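Local structure of putative hemoglobin-like oxygen-binding protein (Pseudoalteromonas haloplanktis, 4UUR) at residues A[108-111]-A[112-116]. The protein binds heme as a group II truncated hemoglobin and probably binds or carries oxygen in a cold-adapted marine bacterium. Numbering follows the deposited sequence.
Sequences QWMY and CMNKT. With HEM (protoporphyrin IX containing Fe), chain C.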
ATOM      1  N   GLN A 108       7.369  -3.807  -8.920  1.00 34.33           N
ATOM      2  CA  GLN A 108       6.605  -2.626  -9.316  1.00 33.55           C
ATOM      3  C   GLN A 108       5.795  -1.995  -8.169  1.00 31.40           C
ATOM      4  O   GLN A 108       5.741  -0.760  -8.070  1.00 31.35           O
ATOM      5  CB  GLN A 108       5.636  -2.968 -10.428  1.00 35.15           C
ATOM      6  CG  GLN A 108       6.317  -3.121 -11.770  1.00 36.90           C
ATOM      7  CD  GLN A 108       5.370  -3.630 -12.828  1.00 36.39           C
ATOM      8  OE1 GLN A 108       4.348  -3.029 -13.093  1.00 42.95           O
ATOM      9  NE2 GLN A 108       5.698  -4.749 -13.420  1.00 37.85           N
ATOM     10  N   TRP A 109       5.138  -2.837  -7.367  1.00 28.21           N
ATOM     11  CA  TRP A 109       4.378  -2.392  -6.201  1.00 25.41           C
ATOM     12  C   TRP A 109       5.324  -1.781  -5.183  1.00 27.71           C
ATOM     13  O   TRP A 109       5.032  -0.700  -4.638  1.00 27.30           O
ATOM     14  CB  TRP A 109       3.676  -3.563  -5.537  1.00 25.57           C
ATOM     15  CG  TRP A 109       2.513  -3.199  -4.709  1.00 26.49           C
ATOM     16  CD1 TRP A 109       1.197  -3.264  -5.079  1.00 28.66           C
ATOM     17  CD2 TRP A 109       2.526  -2.696  -3.377  1.00 26.58           C
ATOM     18  NE1 TRP A 109       0.389  -2.871  -4.043  1.00 29.01           N
ATOM     19  CE2 TRP A 109       1.186  -2.520  -2.981  1.00 29.00           C
ATOM     20  CE3 TRP A 109       3.529  -2.422  -2.459  1.00 27.69           C
ATOM     21  CZ2 TRP A 109       0.837  -2.037  -1.715  1.00 27.35           C
ATOM     22  CZ3 TRP A 109       3.153  -1.958  -1.178  1.00 27.43           C
ATOM     23  CH2 TRP A 109       1.856  -1.767  -0.840  1.00 26.11           C
ATOM     24  N   MET A 110       6.442  -2.464  -4.889  1.00 28.12           N
ATOM     25  CA  MET A 110       7.432  -1.886  -3.957  1.00 30.42           C
ATOM     26  C   MET A 110       8.102  -0.593  -4.429  1.00 31.00           C
ATOM     27  O   MET A 110       8.260   0.352  -3.665  1.00 37.57           O
ATOM     28  CB  MET A 110       8.467  -2.899  -3.539  1.00 32.20           C
ATOM     29  CG  MET A 110       7.928  -3.852  -2.492  1.00 33.19           C
ATOM     30  SD  MET A 110       7.078  -3.057  -1.102  1.00 35.82           S
ATOM     31  CE  MET A 110       8.490  -2.229  -0.357  1.00 38.87           C
ATOM     32  N   TYR A 111       8.457  -0.541  -5.694  1.00 31.46           N
ATOM     33  CA  TYR A 111       9.009   0.655  -6.309  1.00 31.26           C
ATOM     34  C   TYR A 111       8.103   1.868  -6.071  1.00 32.41           C
ATOM     35  O   TYR A 111       8.567   2.914  -5.652  1.00 33.16           O
ATOM     36  CB  TYR A 111       9.218   0.360  -7.798  1.00 30.59           C
ATOM     37  CG  TYR A 111       9.455   1.556  -8.657  1.00 31.47           C
ATOM     38  CD1 TYR A 111       8.392   2.243  -9.198  1.00 32.84           C
ATOM     39  CD2 TYR A 111      10.753   1.984  -8.956  1.00 32.27           C
ATOM     40  CE1 TYR A 111       8.592   3.355 -10.004  1.00 36.18           C
ATOM     41  CE2 TYR A 111      10.973   3.086  -9.776  1.00 34.49           C
ATOM     42  CZ  TYR A 111       9.892   3.753 -10.301  1.00 36.28           C
ATOM     43  OH  TYR A 111      10.071   4.849 -11.088  1.00 41.68           O
ATOM     44  N   CYS A 112       6.803   1.714  -6.327  1.00 31.33           N
ATOM     45  CA  CYS A 112       5.837   2.759  -6.025  1.00 28.53           C
ATOM     46  C   CYS A 112       5.798   3.080  -4.538  1.00 28.18           C
ATOM     47  O   CYS A 112       5.752   4.256  -4.175  1.00 24.72           O
ATOM     48  CB  CYS A 112       4.436   2.339  -6.457  1.00 27.45           C
ATOM     49  SG  CYS A 112       4.225   2.376  -8.234  1.00 30.99           S
ATOM     50  N   MET A 113       5.771   2.057  -3.673  1.00 28.52           N
ATOM     51  CA  MET A 113       5.631   2.340  -2.216  1.00 31.07           C
ATOM     52  C   MET A 113       6.945   2.911  -1.574  1.00 29.85           C
ATOM     53  O   MET A 113       6.902   3.794  -0.692  1.00 27.07           O
ATOM     54  CB  MET A 113       5.128   1.112  -1.469  1.00 32.02           C
ATOM     55  CG  MET A 113       4.982   1.314   0.020  1.00 31.37           C
ATOM     56  SD  MET A 113       3.826   2.648   0.352  1.00 34.62           S
ATOM     57  CE  MET A 113       2.257   1.787   0.034  1.00 34.88           C
ATOM     58  N   ASN A 114       8.101   2.430  -2.037  1.00 30.46           N
ATOM     59  CA  ASN A 114       9.408   3.102  -1.733  1.00 31.16           C
ATOM     60  C   ASN A 114       9.420   4.600  -2.072  1.00 28.29           C
ATOM     61  O   ASN A 114       9.726   5.454  -1.239  1.00 30.23           O
ATOM     62  CB  ASN A 114      10.564   2.390  -2.453  1.00 29.43           C
ATOM     63  CG  ASN A 114      10.841   0.995  -1.882  1.00 31.29           C
ATOM     64  OD1 ASN A 114      10.574   0.708  -0.719  1.00 33.57           O
ATOM     65  ND2 ASN A 114      11.320   0.105  -2.726  1.00 32.96           N
ATOM     66  N   LYS A 115       9.085   4.924  -3.298  1.00 27.42           N
ATOM     67  CA  LYS A 115       9.004   6.323  -3.691  1.00 28.64           C
ATOM     68  C   LYS A 115       8.044   7.141  -2.831  1.00 30.06           C
ATOM     69  O   LYS A 115       8.332   8.323  -2.508  1.00 27.62           O
ATOM     70  CB  LYS A 115       8.586   6.419  -5.143  1.00 32.42           C
ATOM     71  CG  LYS A 115       9.683   5.969  -6.101  1.00 32.57           C
ATOM     72  CD  LYS A 115       9.271   6.199  -7.542  1.00 39.04           C
ATOM     73  CE  LYS A 115      10.042   7.344  -8.188  1.00 44.55           C
ATOM     74  NZ  LYS A 115      11.360   6.813  -8.662  1.00 47.92           N
ATOM     75  N   THR A 116       6.905   6.523  -2.476  1.00 26.54           N
ATOM     76  CA  THR A 116       5.908   7.151  -1.644  1.00 25.55           C
ATOM     77  C   THR A 116       6.456   7.424  -0.234  1.00 25.92           C
ATOM     78  O   THR A 116       6.268   8.508   0.324  1.00 26.34           O
ATOM     79  CB  THR A 116       4.661   6.222  -1.531  1.00 25.03           C
ATOM     80  OG1 THR A 116       4.034   6.131  -2.821  1.00 26.03           O
ATOM     81  CG2 THR A 116       3.639   6.722  -0.479  1.00 22.85           C
TER
HETATM   82  CHA HEM C 700      -6.350  -4.804  -3.815  1.00 26.41           C
HETATM   83  CHB HEM C 700      -2.567  -5.710  -6.744  1.00 23.80           C
HETATM   84  CHC HEM C 700       0.246  -5.961  -2.793  1.00 25.84           C
HETATM   85  CHD HEM C 700      -3.307  -4.122  -0.186  1.00 28.42           C
HETATM   86  C1A HEM C 700      -5.581  -5.055  -4.936  1.00 26.76           C
HETATM   87  C2A HEM C 700      -6.068  -5.106  -6.243  1.00 25.64           C
HETATM   88  C3A HEM C 700      -5.001  -5.336  -7.059  1.00 26.37           C
HETATM   89  C4A HEM C 700      -3.834  -5.453  -6.268  1.00 26.53           C
HETATM   90  CMA HEM C 700      -5.039  -5.470  -8.577  1.00 27.86           C
HETATM   91  CAA HEM C 700      -7.501  -4.947  -6.710  1.00 27.61           C
HETATM   92  CBA HEM C 700      -8.129  -3.625  -6.270  1.00 35.54           C
HETATM   93  CGA HEM C 700      -9.160  -3.051  -7.220  1.00 36.29           C
HETATM   94  O1A HEM C 700      -8.920  -2.617  -8.367  1.00 38.57           O
HETATM   95  O2A HEM C 700     -10.320  -2.961  -6.787  1.00 47.68           O
HETATM   96  C1B HEM C 700      -1.467  -5.898  -5.891  1.00 25.44           C
HETATM   97  C2B HEM C 700      -0.199  -6.408  -6.306  1.00 26.36           C
HETATM   98  C3B HEM C 700       0.592  -6.491  -5.189  1.00 27.60           C
HETATM   99  C4B HEM C 700      -0.263  -6.068  -4.084  1.00 26.11           C
HETATM  100  CMB HEM C 700       0.151  -6.709  -7.753  1.00 28.92           C
HETATM  101  CAB HEM C 700       1.983  -6.936  -4.859  1.00 31.21           C
HETATM  102  CBB HEM C 700       2.721  -7.562  -5.716  1.00 37.94           C
HETATM  103  C1C HEM C 700      -0.428  -5.389  -1.722  1.00 27.84           C
HETATM  104  C2C HEM C 700       0.105  -5.077  -0.461  1.00 30.31           C
HETATM  105  C3C HEM C 700      -0.936  -4.574   0.280  1.00 31.69           C
HETATM  106  C4C HEM C 700      -2.075  -4.545  -0.559  1.00 30.69           C
HETATM  107  CMC HEM C 700       1.547  -5.328  -0.039  1.00 33.11           C
HETATM  108  CAC HEM C 700      -0.968  -4.046   1.662  1.00 39.33           C
HETATM  109  CBC HEM C 700       0.137  -3.833   2.368  1.00 41.60           C
HETATM  110  C1D HEM C 700      -4.394  -4.232  -0.996  1.00 27.67           C
HETATM  111  C2D HEM C 700      -5.730  -3.945  -0.481  1.00 28.09           C
HETATM  112  C3D HEM C 700      -6.560  -4.132  -1.484  1.00 30.93           C
HETATM  113  C4D HEM C 700      -5.738  -4.550  -2.609  1.00 28.38           C
HETATM  114  CMD HEM C 700      -6.151  -3.534   0.903  1.00 30.61           C
HETATM  115  CAD HEM C 700      -8.074  -4.015  -1.436  1.00 35.44           C
HETATM  116  CBD HEM C 700      -8.578  -5.444  -1.213  1.00 41.73           C
HETATM  117  CGD HEM C 700     -10.096  -5.561  -1.035  1.00 51.80           C
HETATM  118  O1D HEM C 700     -10.862  -4.603  -1.222  1.00 52.81           O
HETATM  119  O2D HEM C 700     -10.635  -6.634  -0.696  1.00 54.82           O
HETATM  120  NA  HEM C 700      -4.193  -5.227  -4.977  1.00 26.29           N
HETATM  121  NB  HEM C 700      -1.429  -5.719  -4.586  1.00 26.02           N
HETATM  122  NC  HEM C 700      -1.719  -5.031  -1.760  1.00 26.31           N
HETATM  123  ND  HEM C 700      -4.429  -4.536  -2.274  1.00 27.03           N
HETATM  124 FE   HEM C 700      -3.009  -5.109  -3.368  1.00 28.06          FE
HETATM  125  O   HOH W   1      -2.639  -3.006  -3.868  1.00 23.31           O
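Trp109 and Met113, one turn apart, both hold CG opposite the backbone N (chi1 -158° and 179°), which sends the two side chains off the helix side by side in the same direction. Met113 then bends at its next two torsions: its CB packs at 3.7 Å from CZ3 of the Trp109 six-membered ring, and its CE curls back to CH2 of the same ring. One face of the indole lies against the heme, where HEM CHC sits 3.3 Å above the ring plane, offset toward the rim. At the edge of the indole, in its plane, NE1 donates a 3.0 Å hydrogen bond to a water whose O binds the heme iron at 2.2 Å. Trp109 thus probably steadies the water on the distal side, consistent with the role of the conserved tryptophan of helix G in group II truncated hemoglobins, while His96 is the axial protein ligand of the iron. On another side of the helix the aliphatic part of Lys115 crosses one face of Tyr111, a CH-pi contact with CD 4.0 Å from the ring centroid. The lysine chain bends at its third and fourth torsions and brings NZ to a weak hydrogen bond with Tyr111 OH, a hydroxyl whose stronger partner is Asp48 OD2. Regular i to i+4 backbone hydrogen bonds carry these side chains, among them the nearly straight Asn114 N to Met110 O. Cys112 O takes two donors from opposite faces of its plane, Thr116 N and Thr116 OG1, the latter at 2.9 Å, so the hydroxyl of the buried Thr116 finds an acceptor within its own helix. Within helix 103-120, Trp109, Cys112, Met113 and Thr116 meet Phe41 of helix 31-45, whereas Met110 and Met113 pack on Phe134 of helix 124-141.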